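Local coordinates for putative mannose-1-phosphate guanylyl transferase (Thermus thermophilus, PDB 2CU2), which probably transfers a guanylyl group from GTP to mannose 1-phosphate, giving GDP-mannose, at residues T3-M8 with E52-A57; L103-A108 with G188-A193. One frame throughout, in Å; residues are numbered along the deposited sequence.

Contact 1: residues T3-M8 with E52-A57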
loop_
_atom_site.group_PDB
_atom_site.type_symbol
_atom_site.label_atom_id
_atom_site.label_comp_id
_atom_site.label_asym_id
_atom_site.label_seq_id
_atom_site.Cartn_x
_atom_site.Cartn_y
_atom_site.Cartn_z
ATOM N N THR A 3 -31.491 -30.293 -18.652
ATOM C CA THR A 3 -30.126 -29.819 -18.768
ATOM C C THR A 3 -29.467 -29.642 -17.405
ATOM O O THR A 3 -30.052 -29.071 -16.484
ATOM C CB THR A 3 -30.064 -28.467 -19.506
ATOM O OG1 THR A 3 -30.623 -28.608 -20.817
ATOM C CG2 THR A 3 -28.616 -27.991 -19.624
ATOM N N TYR A 4 -28.253 -30.157 -17.276
ATOM C CA TYR A 4 -27.499 -30.002 -16.046
ATOM C C TYR A 4 -26.387 -29.009 -16.348
ATOM O O TYR A 4 -25.994 -28.837 -17.502
ATOM C CB TYR A 4 -26.911 -31.342 -15.583
ATOM C CG TYR A 4 -27.759 -32.040 -14.541
ATOM C CD1 TYR A 4 -29.047 -32.492 -14.843
ATOM C CD2 TYR A 4 -27.293 -32.208 -13.237
ATOM C CE1 TYR A 4 -29.848 -33.089 -13.871
ATOM C CE2 TYR A 4 -28.088 -32.803 -12.259
ATOM C CZ TYR A 4 -29.362 -33.239 -12.583
ATOM O OH TYR A 4 -30.148 -33.810 -11.612
ATOM N N ALA A 5 -25.888 -28.348 -15.316
ATOM C CA ALA A 5 -24.826 -27.379 -15.493
ATOM C C ALA A 5 -23.680 -27.698 -14.552
ATOM O O ALA A 5 -23.892 -27.929 -13.362
ATOM C CB ALA A 5 -25.355 -25.971 -15.221
ATOM N N LEU A 6 -22.470 -27.739 -15.099
ATOM C CA LEU A 6 -21.283 -27.990 -14.298
ATOM C C LEU A 6 -20.538 -26.664 -14.183
ATOM O O LEU A 6 -20.090 -26.104 -15.187
ATOM C CB LEU A 6 -20.361 -29.020 -14.958
ATOM C CG LEU A 6 -19.016 -29.165 -14.228
ATOM C CD1 LEU A 6 -19.240 -29.883 -12.897
ATOM C CD2 LEU A 6 -18.016 -29.932 -15.079
ATOM N N VAL A 7 -20.418 -26.166 -12.960
ATOM C CA VAL A 7 -19.688 -24.933 -12.694
ATOM C C VAL A 7 -18.323 -25.224 -12.070
ATOM O O VAL A 7 -18.200 -25.642 -10.926
ATOM C CB VAL A 7 -20.526 -24.076 -11.746
ATOM C CG1 VAL A 7 -19.783 -22.782 -11.419
ATOM C CG2 VAL A 7 -21.856 -23.738 -12.394
ATOM N N MET A 8 -17.275 -25.022 -12.886
ATOM C CA MET A 8 -15.933 -25.343 -12.421
ATOM C C MET A 8 -15.305 -24.189 -11.638
ATOM O O MET A 8 -15.039 -23.113 -12.156
ATOM C CB MET A 8 -15.075 -25.680 -13.642
ATOM C CG MET A 8 -15.675 -26.815 -14.476
ATOM S SD MET A 8 -14.586 -27.331 -15.811
ATOM C CE MET A 8 -14.650 -25.816 -16.780
ATOM N N GLU A 52 -31.013 -26.815 -8.495
ATOM C CA GLU A 52 -31.108 -28.258 -8.307
ATOM C C GLU A 52 -30.314 -29.045 -9.352
ATOM O O GLU A 52 -29.768 -30.109 -9.083
ATOM C CB GLU A 52 -32.579 -28.655 -8.354
ATOM C CG GLU A 52 -33.465 -27.644 -7.635
ATOM C CD GLU A 52 -34.306 -26.903 -8.649
ATOM O OE1 GLU A 52 -34.647 -27.492 -9.666
ATOM O OE2 GLU A 52 -34.600 -25.732 -8.420
ATOM N N ARG A 53 -30.294 -28.508 -10.593
ATOM C CA ARG A 53 -29.601 -29.207 -11.679
ATOM C C ARG A 53 -28.203 -28.633 -11.941
ATOM O O ARG A 53 -27.636 -28.772 -13.018
ATOM C CB ARG A 53 -30.460 -29.108 -12.944
ATOM C CG ARG A 53 -31.785 -29.857 -12.793
ATOM C CD ARG A 53 -32.617 -29.876 -14.084
ATOM N NE ARG A 53 -33.717 -30.837 -13.943
ATOM C CZ ARG A 53 -34.655 -30.879 -14.907
ATOM N NH1 ARG A 53 -34.574 -30.076 -15.957
ATOM N NH2 ARG A 53 -35.678 -31.736 -14.799
ATOM N N THR A 54 -27.660 -27.942 -10.918
ATOM C CA THR A 54 -26.336 -27.351 -11.070
ATOM C C THR A 54 -25.296 -28.050 -10.192
ATOM O O THR A 54 -25.519 -28.316 -9.018
ATOM C CB THR A 54 -26.421 -25.870 -10.701
ATOM O OG1 THR A 54 -27.342 -25.221 -11.580
ATOM C CG2 THR A 54 -25.045 -25.218 -10.850
ATOM N N LEU A 55 -24.141 -28.358 -10.771
ATOM C CA LEU A 55 -23.069 -29.023 -10.039
ATOM C C LEU A 55 -21.885 -28.070 -9.891
ATOM O O LEU A 55 -21.374 -27.536 -10.876
ATOM C CB LEU A 55 -22.633 -30.287 -10.786
ATOM C CG LEU A 55 -23.774 -31.210 -11.249
ATOM C CD1 LEU A 55 -23.238 -32.254 -12.224
ATOM C CD2 LEU A 55 -24.427 -31.878 -10.045
ATOM N N LEU A 56 -21.454 -27.856 -8.656
ATOM C CA LEU A 56 -20.334 -26.972 -8.391
ATOM C C LEU A 56 -19.082 -27.764 -8.046
ATOM O O LEU A 56 -18.955 -28.277 -6.938
ATOM C CB LEU A 56 -20.677 -26.023 -7.245
ATOM C CG LEU A 56 -19.536 -25.112 -6.788
ATOM C CD1 LEU A 56 -19.118 -24.175 -7.926
ATOM C CD2 LEU A 56 -19.995 -24.324 -5.580
ATOM N N ALA A 57 -18.160 -27.853 -9.001
ATOM C CA ALA A 57 -16.911 -28.579 -8.806
ATOM C C ALA A 57 -15.833 -27.703 -8.173
ATOM O O ALA A 57 -15.493 -26.632 -8.698
ATOM C CB ALA A 57 -16.413 -29.127 -10.135
HETATM O O HOH W 1 -32.605 -27.821 -16.676
#
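Arg53 lies across the ring of Tyr4 just where two parallel strands, 3-8 and 54-57, begin to pair, and with Leu55 these three residues bury more surface in the contact than any others. The aliphatic base of the arginine does the touching: its CB sits 4.1 Å from the centroid of the Tyr4 ring, only 8° off the normal, a CH-pi contact over the face. With Arg53 CG anti to the carbonyl carbon (chi1 -65°) and the chain extended from there to NE, the side chain crosses the tyrosine at about a right angle. The guanidinium then reaches a water in its own plane, 3.1 Å from Arg53 NH1, and this water donates to Thr3 O at 2.8 Å. Leu55 meets the same ring differently, its CG lying near the ring plane at the edge, 4.2 Å from Tyr4 CD2. On its face of the sheet Leu55 CB also packs against Leu6 CD1, which in turn reaches Ala57 CB. The opposite face carries Ala5, Val7, Thr54 and Leu56, with Val7 CG1 3.8 Å from Leu56 CD1. Ladder bonds fix the register: Ala5 N to Arg53 O, Leu55 N to Ala5 O at 2.6 Å, Val7 N to Leu55 O at 2.7 Å and Ala57 N to Val7 O. Helix 83-98 packs against Leu55 and Met8 and also touches Tyr4, and strand 74-78 continues the sheet beyond Leu55. Adjacent parallel strands joined through a helix, here 37-45, are characteristic of the Rossmann-like nucleotide-binding half of GT-A nucleotidyltransferases.

Contact 2: residues L103-A108 with G188-A193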
loop_
_atom_site.group_PDB
_atom_site.type_symbol
_atom_site.label_atom_id
_atom_site.label_comp_id
_atom_site.label_asym_id
_atom_site.label_seq_id
_atom_site.Cartn_x
_atom_site.Cartn_y
_atom_site.Cartn_z
ATOM N N LEU A 103 -25.515 -31.187 -21.012
ATOM C CA LEU A 103 -24.628 -30.766 -19.942
ATOM C C LEU A 103 -23.924 -29.490 -20.390
ATOM O O LEU A 103 -23.325 -29.431 -21.465
ATOM C CB LEU A 103 -23.588 -31.840 -19.600
ATOM C CG LEU A 103 -22.604 -31.390 -18.516
ATOM C CD1 LEU A 103 -23.355 -31.079 -17.227
ATOM C CD2 LEU A 103 -21.544 -32.462 -18.289
ATOM N N LEU A 104 -24.019 -28.470 -19.552
ATOM C CA LEU A 104 -23.400 -27.189 -19.826
ATOM C C LEU A 104 -22.179 -27.110 -18.903
ATOM O O LEU A 104 -22.277 -27.403 -17.712
ATOM C CB LEU A 104 -24.414 -26.090 -19.507
ATOM C CG LEU A 104 -24.402 -24.770 -20.266
ATOM C CD1 LEU A 104 -24.191 -24.998 -21.756
ATOM C CD2 LEU A 104 -25.733 -24.076 -20.001
ATOM N N VAL A 105 -21.026 -26.756 -19.457
ATOM C CA VAL A 105 -19.810 -26.654 -18.659
ATOM C C VAL A 105 -19.292 -25.222 -18.686
ATOM O O VAL A 105 -19.052 -24.664 -19.757
ATOM C CB VAL A 105 -18.706 -27.594 -19.197
ATOM C CG1 VAL A 105 -17.386 -27.294 -18.510
ATOM C CG2 VAL A 105 -19.100 -29.043 -18.968
ATOM N N LEU A 106 -19.117 -24.623 -17.513
ATOM C CA LEU A 106 -18.626 -23.254 -17.462
ATOM C C LEU A 106 -17.724 -22.919 -16.281
ATOM O O LEU A 106 -17.874 -23.461 -15.183
ATOM C CB LEU A 106 -19.798 -22.274 -17.476
ATOM C CG LEU A 106 -20.892 -22.540 -16.445
ATOM C CD1 LEU A 106 -21.042 -21.349 -15.518
ATOM C CD2 LEU A 106 -22.190 -22.820 -17.171
ATOM N N PRO A 107 -16.761 -22.009 -16.499
ATOM C CA PRO A 107 -15.870 -21.501 -15.464
ATOM C C PRO A 107 -16.582 -20.493 -14.562
ATOM O O PRO A 107 -17.513 -19.806 -14.960
ATOM C CB PRO A 107 -14.686 -20.841 -16.159
ATOM C CG PRO A 107 -15.168 -20.408 -17.537
ATOM C CD PRO A 107 -16.444 -21.352 -17.760
ATOM N N ALA A 108 -16.132 -20.447 -13.294
ATOM C CA ALA A 108 -16.762 -19.550 -12.341
ATOM C C ALA A 108 -15.871 -18.343 -12.051
ATOM O O ALA A 108 -16.179 -17.491 -11.231
ATOM C CB ALA A 108 -17.025 -20.334 -11.055
ATOM N N GLY A 188 -14.371 -20.723 -22.929
ATOM C CA GLY A 188 -14.269 -21.591 -21.759
ATOM C C GLY A 188 -15.602 -22.274 -21.420
ATOM O O GLY A 188 -15.743 -22.968 -20.422
ATOM N N VAL A 189 -16.616 -22.026 -22.271
ATOM C CA VAL A 189 -17.921 -22.639 -22.029
ATOM C C VAL A 189 -18.268 -23.678 -23.099
ATOM O O VAL A 189 -17.976 -23.527 -24.277
ATOM C CB VAL A 189 -18.977 -21.535 -22.010
ATOM C CG1 VAL A 189 -20.361 -22.140 -21.794
ATOM C CG2 VAL A 189 -18.678 -20.558 -20.890
ATOM N N PHE A 190 -18.888 -24.782 -22.641
ATOM C CA PHE A 190 -19.194 -25.866 -23.570
ATOM C C PHE A 190 -20.586 -26.458 -23.321
ATOM O O PHE A 190 -21.112 -26.431 -22.217
ATOM C CB PHE A 190 -18.130 -26.953 -23.403
ATOM C CG PHE A 190 -16.765 -26.365 -23.611
ATOM C CD1 PHE A 190 -15.994 -26.015 -22.510
ATOM C CD2 PHE A 190 -16.273 -26.191 -24.894
ATOM C CE1 PHE A 190 -14.723 -25.491 -22.697
ATOM C CE2 PHE A 190 -14.996 -25.667 -25.074
ATOM C CZ PHE A 190 -14.217 -25.316 -23.979
ATOM N N ALA A 191 -21.177 -26.967 -24.417
ATOM C CA ALA A 191 -22.490 -27.594 -24.315
ATOM C C ALA A 191 -22.571 -28.846 -25.189
ATOM O O ALA A 191 -22.232 -28.833 -26.365
ATOM C CB ALA A 191 -23.540 -26.578 -24.765
ATOM N N PHE A 192 -22.980 -29.954 -24.547
ATOM C CA PHE A 192 -23.091 -31.211 -25.277
ATOM C C PHE A 192 -23.967 -32.206 -24.518
ATOM O O PHE A 192 -24.188 -32.099 -23.321
ATOM C CB PHE A 192 -21.685 -31.791 -25.434
ATOM C CG PHE A 192 -20.970 -31.772 -24.112
ATOM C CD1 PHE A 192 -21.158 -32.812 -23.209
ATOM C CD2 PHE A 192 -20.112 -30.728 -23.807
ATOM C CE1 PHE A 192 -20.480 -32.804 -21.997
ATOM C CE2 PHE A 192 -19.435 -30.727 -22.592
ATOM C CZ PHE A 192 -19.615 -31.763 -21.683
ATOM N N ALA A 193 -24.515 -33.176 -25.269
ATOM C CA ALA A 193 -25.130 -34.306 -24.589
ATOM C C ALA A 193 -24.050 -35.154 -23.925
ATOM O O ALA A 193 -22.969 -35.370 -24.463
ATOM C CB ALA A 193 -25.884 -35.140 -25.626
#
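Phe192 runs alongside Leu103, both side chains extending in one direction, at one end of an antiparallel pair within the mixed central sheet of the GT-A-type nucleotidyltransferase fold. The phenylalanine takes the crowded position, its CG between the backbone N and the carbonyl carbon (chi1 48°), and the end of its side chain comes nearer to strand 103-107 than its base. One face of the ring lies over Leu103 O, which stands 4.1 Å above the plane at the ring centre. The leading carbons reach further: Phe192 CE1 is 3.9 Å from Leu103 CD2, and Phe192 CZ is 3.9 Å from Val105 CG2, the methyl anti to its carbonyl carbon (chi1 170° for CG1). Phe190, on the same face, stays more distant from Val105, the two meeting through their CB atoms, while its side chain touches Asp234 and Met238 of helix 233-238. Two reciprocal pairs of backbone hydrogen bonds hold the strands, Leu103 with Phe192 and Val105 with Phe190, Val105 N to Phe190 O being 2.8 Å. On the other face Leu104 CD1 presses on Ala191 CB at 3.5 Å, tighter than usual van der Waals contact, and helix 115-128 closes over both residues. Beyond the paired region, Val189 CG2 approaches both Leu106 CB and Pro107 CD. Gly188 marks a corner of the chain, with a positive phi of 86° that a side chain would crowd against the preceding carbonyl oxygen; here the proline ring arrives through its delta carbon, Pro107 CD resting 3.2 Å from Gly188 O.

From the N terminus, the chain lays down strand 3-8, passes through helix 37-45 and returns at 52-57, where contact 1 closes its loop. Only afterwards does it run through strand 74-78 and helix 83-98 to strand 102-107, where contact 2 opens; that loop closes at 188-193 after a long excursion through helices and strands. The two loops therefore stand in series, neither nested nor crossed. They share one sheet because strand 3-8 also pairs with 102-107, probably through bonds such as Leu6 N to Leu104 O. Together the contacts join the parallel N-terminal part of the sheet to its antiparallel extension, with centres about 9 Å apart.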